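SWD1-like protein (Myceliophthora thermophila, PDB 6E29) probably serves as a WD-repeat subunit of the COMPASS histone H3K4 methyltransferase complex, here represented by its beta-propeller domain. Local coordinates at residues R32-K36 with G37-A41; I199-A202 with R203-E206. One frame throughout, in Å; residues are numbered along the deposited sequence.

Contact 1 of 2, residues R32-K36 with G37-A41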
ATOM      1  N   ARG B  32      -3.426  -3.091  -9.581  1.00 22.98           N
ATOM      2  CA  ARG B  32      -2.900  -1.724  -9.565  1.00 22.60           C
ATOM      3  C   ARG B  32      -2.909  -1.200 -10.996  1.00 21.00           C
ATOM      4  O   ARG B  32      -2.342  -1.846 -11.880  1.00 25.47           O
ATOM      5  CB  ARG B  32      -1.436  -1.626  -9.036  1.00 26.58           C
ATOM      6  CG  ARG B  32      -1.020  -0.215  -8.713  1.00 26.69           C
ATOM      7  CD  ARG B  32      -1.400   0.067  -7.220  1.00 41.41           C
ATOM      8  NE  ARG B  32      -1.239   1.454  -6.799  1.00 40.43           N
ATOM      9  CZ  ARG B  32      -0.227   1.911  -6.060  1.00 55.34           C
ATOM     10  NH1 ARG B  32       0.758   1.086  -5.674  1.00 34.77           N
ATOM     11  NH2 ARG B  32      -0.215   3.206  -5.704  1.00 34.52           N
ATOM     12  N   PHE B  33      -3.556  -0.053 -11.214  1.00 27.03           N
ATOM     13  CA  PHE B  33      -3.513   0.609 -12.531  1.00 21.90           C
ATOM     14  C   PHE B  33      -2.184   1.341 -12.702  1.00 28.26           C
ATOM     15  O   PHE B  33      -1.615   1.818 -11.722  1.00 26.14           O
ATOM     16  CB  PHE B  33      -4.644   1.632 -12.637  1.00 28.06           C
ATOM     17  CG  PHE B  33      -6.013   1.025 -12.732  1.00 27.08           C
ATOM     18  CD1 PHE B  33      -6.475   0.606 -13.974  1.00 24.01           C
ATOM     19  CD2 PHE B  33      -6.866   0.921 -11.621  1.00 23.71           C
ATOM     20  CE1 PHE B  33      -7.783   0.022 -14.144  1.00 35.29           C
ATOM     21  CE2 PHE B  33      -8.188   0.357 -11.800  1.00 23.34           C
ATOM     22  CZ  PHE B  33      -8.623  -0.088 -13.084  1.00 21.71           C
ATOM     23  N   ASN B  34      -1.691   1.454 -13.953  1.00 33.14           N
ATOM     24  CA  ASN B  34      -0.533   2.333 -14.179  1.00 21.96           C
ATOM     25  C   ASN B  34      -1.036   3.782 -14.174  1.00 35.65           C
ATOM     26  O   ASN B  34      -2.225   4.050 -13.982  1.00 28.33           O
ATOM     27  CB  ASN B  34       0.237   1.926 -15.453  1.00 24.77           C
ATOM     28  CG  ASN B  34      -0.529   2.239 -16.753  1.00 32.81           C
ATOM     29  OD1 ASN B  34      -1.713   2.549 -16.731  1.00 28.65           O
ATOM     30  ND2 ASN B  34       0.167   2.141 -17.905  1.00 35.27           N
ATOM     31  N   ARG B  35      -0.133   4.749 -14.319  1.00 29.26           N
ATOM     32  CA  ARG B  35      -0.562   6.132 -14.085  1.00 26.24           C
ATOM     33  C   ARG B  35      -1.371   6.693 -15.236  1.00 36.46           C
ATOM     34  O   ARG B  35      -2.281   7.515 -15.018  1.00 30.65           O
ATOM     35  CB  ARG B  35       0.663   7.015 -13.823  1.00 44.46           C
ATOM     36  CG  ARG B  35       1.559   6.412 -12.772  1.00 46.13           C
ATOM     37  CD  ARG B  35       2.504   7.387 -12.072  1.00 63.76           C
ATOM     38  NE  ARG B  35       2.610   7.005 -10.664  1.00 62.99           N
ATOM     39  CZ  ARG B  35       3.194   5.892 -10.221  1.00 69.41           C
ATOM     40  NH1 ARG B  35       3.754   5.027 -11.070  1.00 70.26           N
ATOM     41  NH2 ARG B  35       3.203   5.628  -8.917  1.00 64.58           N
ATOM     42  N   LYS B  36      -1.072   6.274 -16.461  1.00 30.49           N
ATOM     43  CA  LYS B  36      -1.898   6.725 -17.575  1.00 34.44           C
ATOM     44  C   LYS B  36      -3.261   6.066 -17.562  1.00 28.31           C
ATOM     45  O   LYS B  36      -4.200   6.613 -18.129  1.00 33.59           O
ATOM     46  CB  LYS B  36      -1.216   6.456 -18.928  1.00 32.57           C
ATOM     47  CG  LYS B  36      -0.225   7.564 -19.349  1.00 57.57           C
ATOM     48  CD  LYS B  36       0.644   7.176 -20.562  1.00 54.10           C
ATOM     49  CE  LYS B  36       0.116   7.807 -21.840  1.00 56.54           C
ATOM     50  NZ  LYS B  36      -1.216   7.173 -22.125  1.00 49.71           N
ATOM     51  N   GLY B  37      -3.396   4.927 -16.890  1.00 34.78           N
ATOM     52  CA  GLY B  37      -4.661   4.258 -16.796  1.00 28.25           C
ATOM     53  C   GLY B  37      -5.004   3.423 -18.010  1.00 37.57           C
ATOM     54  O   GLY B  37      -6.167   3.082 -18.185  1.00 29.37           O
ATOM     55  N   ASP B  38      -4.034   3.113 -18.888  1.00 30.36           N
ATOM     56  CA  ASP B  38      -4.344   2.236 -20.026  1.00 35.29           C
ATOM     57  C   ASP B  38      -3.998   0.778 -19.759  1.00 38.07           C
ATOM     58  O   ASP B  38      -4.265  -0.093 -20.612  1.00 29.89           O
ATOM     59  CB  ASP B  38      -3.639   2.739 -21.298  1.00 30.31           C
ATOM     60  CG  ASP B  38      -2.181   3.078 -21.091  1.00 48.80           C
ATOM     61  OD1 ASP B  38      -1.661   2.990 -19.944  1.00 39.15           O
ATOM     62  OD2 ASP B  38      -1.550   3.474 -22.105  1.00 38.77           O
ATOM     63  N   PHE B  39      -3.403   0.484 -18.608  1.00 26.26           N
ATOM     64  CA  PHE B  39      -3.001  -0.871 -18.263  1.00 25.55           C
ATOM     65  C   PHE B  39      -3.282  -1.148 -16.787  1.00 32.76           C
ATOM     66  O   PHE B  39      -3.222  -0.256 -15.932  1.00 28.35           O
ATOM     67  CB  PHE B  39      -1.486  -1.129 -18.538  1.00 29.56           C
ATOM     68  CG  PHE B  39      -1.130  -1.201 -19.964  1.00 30.69           C
ATOM     69  CD1 PHE B  39      -1.299  -2.377 -20.660  1.00 33.15           C
ATOM     70  CD2 PHE B  39      -0.630  -0.088 -20.636  1.00 39.36           C
ATOM     71  CE1 PHE B  39      -0.956  -2.448 -22.016  1.00 46.02           C
ATOM     72  CE2 PHE B  39      -0.303  -0.161 -22.014  1.00 38.22           C
ATOM     73  CZ  PHE B  39      -0.470  -1.329 -22.673  1.00 36.70           C
ATOM     74  N   LEU B  40      -3.567  -2.415 -16.496  1.00 26.73           N
ATOM     75  CA  LEU B  40      -3.838  -2.861 -15.135  1.00 27.78           C
ATOM     76  C   LEU B  40      -2.970  -4.066 -14.861  1.00 31.17           C
ATOM     77  O   LEU B  40      -2.876  -4.975 -15.694  1.00 34.94           O
ATOM     78  CB  LEU B  40      -5.308  -3.220 -14.946  1.00 30.72           C
ATOM     79  CG  LEU B  40      -5.628  -3.875 -13.603  1.00 34.18           C
ATOM     80  CD1 LEU B  40      -5.662  -2.810 -12.500  1.00 27.69           C
ATOM     81  CD2 LEU B  40      -6.954  -4.613 -13.726  1.00 36.64           C
ATOM     82  N   ALA B  41      -2.271  -4.050 -13.732  1.00 25.06           N
ATOM     83  CA  ALA B  41      -1.514  -5.207 -13.338  1.00 22.66           C
ATOM     84  C   ALA B  41      -2.291  -6.003 -12.308  1.00 32.30           C
ATOM     85  O   ALA B  41      -2.966  -5.432 -11.452  1.00 31.53           O
ATOM     86  CB  ALA B  41      -0.169  -4.793 -12.745  1.00 26.81           C
TER
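The amide of N34 meets the backbone of G37 and F39 and the carboxylate of D38, tying together the turn of a beta hairpin that joins strands 28-33 and 39-44 in a WD-repeat blade. Its OD1 accepts the backbone N of F39 at 3.3 Å, a donor standing above the amide plane, and takes a weak second bond from G37 N. Its ND2 gives a bond of 2.9 Å to D38 OD1, with the acceptor lying in the amide plane. The side chain folds back over the turn because CG sits between the backbone N and the carbonyl carbon (chi1 71°). Among charges, K36 NZ and D38 OD2 make only a long salt bridge of 3.7 Å.

Backbone bonds zip the strands: R32 and A41 form an antiparallel hydrogen-bonded pair, and N34 N reaches F39 O at 3.0 Å.

The apolar contact belongs to the non-hydrogen-bonded pair F33 and L40, a CH-pi contact in which the L40 methyl CD1 stands 3.7 Å from the centroid of the F33 ring, over one face. H323 meets the same ring edge-to-face.

With OD1 accepting from the turn and ND2 donating to D38, both ends of the buried N34 amide are engaged, which fixes its flip and holds the turn against the strand ends.

Contact 2 of 2, residues I199-A202 with R203-E206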
ATOM      1  N   ILE B 199       7.366   9.235  10.326  1.00 25.54           N
ATOM      2  CA  ILE B 199       7.869   9.963   9.166  1.00 26.83           C
ATOM      3  C   ILE B 199       9.374   9.802   9.201  1.00 30.83           C
ATOM      4  O   ILE B 199      10.001  10.099  10.223  1.00 29.17           O
ATOM      5  CB  ILE B 199       7.496  11.455   9.187  1.00 25.47           C
ATOM      6  CG1 ILE B 199       5.985  11.643   9.258  1.00 38.71           C
ATOM      7  CG2 ILE B 199       7.994  12.140   7.892  1.00 29.54           C
ATOM      8  CD1 ILE B 199       5.528  13.108   9.264  1.00 29.39           C
ATOM      9  N   ILE B 200       9.938   9.274   8.121  1.00 28.49           N
ATOM     10  CA  ILE B 200      11.357   8.929   8.019  1.00 28.47           C
ATOM     11  C   ILE B 200      11.979   9.802   6.946  1.00 36.87           C
ATOM     12  O   ILE B 200      11.470   9.852   5.822  1.00 31.15           O
ATOM     13  CB  ILE B 200      11.537   7.433   7.668  1.00 31.25           C
ATOM     14  CG1 ILE B 200      10.828   6.570   8.700  1.00 32.13           C
ATOM     15  CG2 ILE B 200      13.066   6.991   7.578  1.00 26.29           C
ATOM     16  CD1 ILE B 200      10.834   5.072   8.348  1.00 32.34           C
ATOM     17  N   ASP B 201      13.081  10.486   7.290  1.00 40.17           N
ATOM     18  CA  ASP B 201      13.915  11.156   6.293  1.00 34.82           C
ATOM     19  C   ASP B 201      14.598  10.099   5.428  1.00 33.79           C
ATOM     20  O   ASP B 201      15.338   9.254   5.938  1.00 41.60           O
ATOM     21  CB  ASP B 201      14.941  12.024   7.028  1.00 33.34           C
ATOM     22  CG  ASP B 201      15.726  12.940   6.113  1.00 57.34           C
ATOM     23  OD1 ASP B 201      16.341  12.431   5.159  1.00 53.97           O
ATOM     24  OD2 ASP B 201      15.756  14.168   6.379  1.00 51.64           O
ATOM     25  N   ALA B 202      14.327  10.105   4.123  1.00 33.84           N
ATOM     26  CA  ALA B 202      14.846   9.016   3.309  1.00 42.45           C
ATOM     27  C   ALA B 202      16.344   9.135   3.081  1.00 41.47           C
ATOM     28  O   ALA B 202      16.979   8.153   2.684  1.00 60.48           O
ATOM     29  CB  ALA B 202      14.101   8.936   1.966  1.00 53.45           C
ATOM     30  N   ARG B 203      16.931  10.304   3.306  1.00 42.57           N
ATOM     31  CA  ARG B 203      18.373  10.386   3.123  1.00 62.80           C
ATOM     32  C   ARG B 203      19.135  10.063   4.407  1.00 53.96           C
ATOM     33  O   ARG B 203      20.140   9.353   4.355  1.00 54.76           O
ATOM     34  CB  ARG B 203      18.773  11.759   2.583  1.00 55.20           C
ATOM     35  CG  ARG B 203      20.277  12.015   2.684  1.00 75.95           C
ATOM     36  CD  ARG B 203      20.594  13.469   3.014  1.00 65.35           C
ATOM     37  NE  ARG B 203      20.851  13.692   4.438  1.00 81.14           N
ATOM     38  CZ  ARG B 203      20.963  14.894   5.004  1.00 81.32           C
ATOM     39  NH1 ARG B 203      20.859  15.988   4.257  1.00 82.60           N
ATOM     40  NH2 ARG B 203      21.190  15.008   6.316  1.00 70.37           N
ATOM     41  N   THR B 204      18.659  10.528   5.568  1.00 40.33           N
ATOM     42  CA  THR B 204      19.280  10.141   6.827  1.00 40.86           C
ATOM     43  C   THR B 204      18.821   8.778   7.328  1.00 59.46           C
ATOM     44  O   THR B 204      19.532   8.148   8.123  1.00 49.79           O
ATOM     45  CB  THR B 204      18.986  11.194   7.894  1.00 44.22           C
ATOM     46  OG1 THR B 204      17.635  11.070   8.334  1.00 48.56           O
ATOM     47  CG2 THR B 204      19.254  12.628   7.369  1.00 54.40           C
ATOM     48  N   ARG B 205      17.651   8.316   6.890  1.00 41.91           N
ATOM     49  CA  ARG B 205      17.042   7.081   7.381  1.00 41.70           C
ATOM     50  C   ARG B 205      16.740   7.169   8.856  1.00 38.84           C
ATOM     51  O   ARG B 205      16.650   6.155   9.531  1.00 42.72           O
ATOM     52  CB  ARG B 205      17.898   5.853   7.085  1.00 37.75           C
ATOM     53  CG  ARG B 205      18.118   5.693   5.569  1.00 40.82           C
ATOM     54  CD  ARG B 205      18.863   4.435   5.204  1.00 52.10           C
ATOM     55  NE  ARG B 205      20.127   4.321   5.939  1.00 56.90           N
ATOM     56  CZ  ARG B 205      21.278   4.853   5.527  1.00 68.40           C
ATOM     57  NH1 ARG B 205      21.321   5.516   4.374  1.00 55.66           N
ATOM     58  NH2 ARG B 205      22.394   4.699   6.249  1.00 59.30           N
ATOM     59  N   GLU B 206      16.595   8.384   9.375  1.00 47.87           N
ATOM     60  CA  GLU B 206      16.180   8.562  10.753  1.00 38.56           C
ATOM     61  C   GLU B 206      14.727   9.008  10.823  1.00 32.82           C
ATOM     62  O   GLU B 206      14.217   9.716   9.944  1.00 36.49           O
ATOM     63  CB  GLU B 206      17.079   9.576  11.457  1.00 43.27           C
ATOM     64  CG  GLU B 206      18.538   9.375  11.044  1.00 59.25           C
ATOM     65  CD  GLU B 206      19.530   9.900  12.053  1.00 68.48           C
ATOM     66  OE1 GLU B 206      19.397  11.078  12.453  1.00 80.96           O
ATOM     67  OE2 GLU B 206      20.453   9.141  12.441  1.00 80.84           O
TER
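D201 receives the backbone N atoms of R203 and T204 on its OD1, at the tight turn of a beta hairpin leading from strand 196-201 into strand 207-212 of a four-stranded propeller blade. The side chain of D201 forms an Asx turn, continued by an ST turn at T204.

Side-chain to backbone bonds come first. D201 OD1 accepts R203 N at 2.9 Å, nearly in line with the C-O bond, and T204 N at 3.0 Å, from above the carboxylate plane. The second is the straighter, with an N-H...O angle of 168°. CG lies anti to the backbone N (chi1 -171°), and this extends the carboxylate over the following amides. Two N-H donors on one oxygen would tend to stabilise the negative charge. T204 OG1 in turn accepts E206 N at 3.1 Å, so the hydroxyl oxygen ties down the far side of the turn.

Backbone bonds close the loop. R205 N reaches D201 O at 2.7 Å, while D201 N donates to E206 O at 3.0 Å. R205 itself has positive phi (62°), which lets the chain reverse toward E206.

Apolar contact is slight. I200 CG2 lies alongside the backbone of R205 and E206, and the same side chain also packs on I207 and L148.

Apart from the bonds, the side chains of D201 and T204 cross at about a right angle, with T204 OG1 3.1 Å from D201 CB.

Overall arrangement
Contact 1 comes first along the chain and contact 2 follows well after it closes. Each closes a hairpin in a different blade: 32-41 joins the first two strands of the sheet 28-64, and 199-206 joins the last two strands of the sheet 176-212. Their centres lie 29 Å apart and their nearest atoms about 16 Å apart, so they do not touch and share no sheet. The seven four-stranded sheets are those of a seven-bladed propeller. Strand 19-23 pairs with 339-343 and completes the blade of the C-terminal strands, closing the ring between the two ends of the chain. The two turns thus join neighbouring strands within separate blades of one propeller.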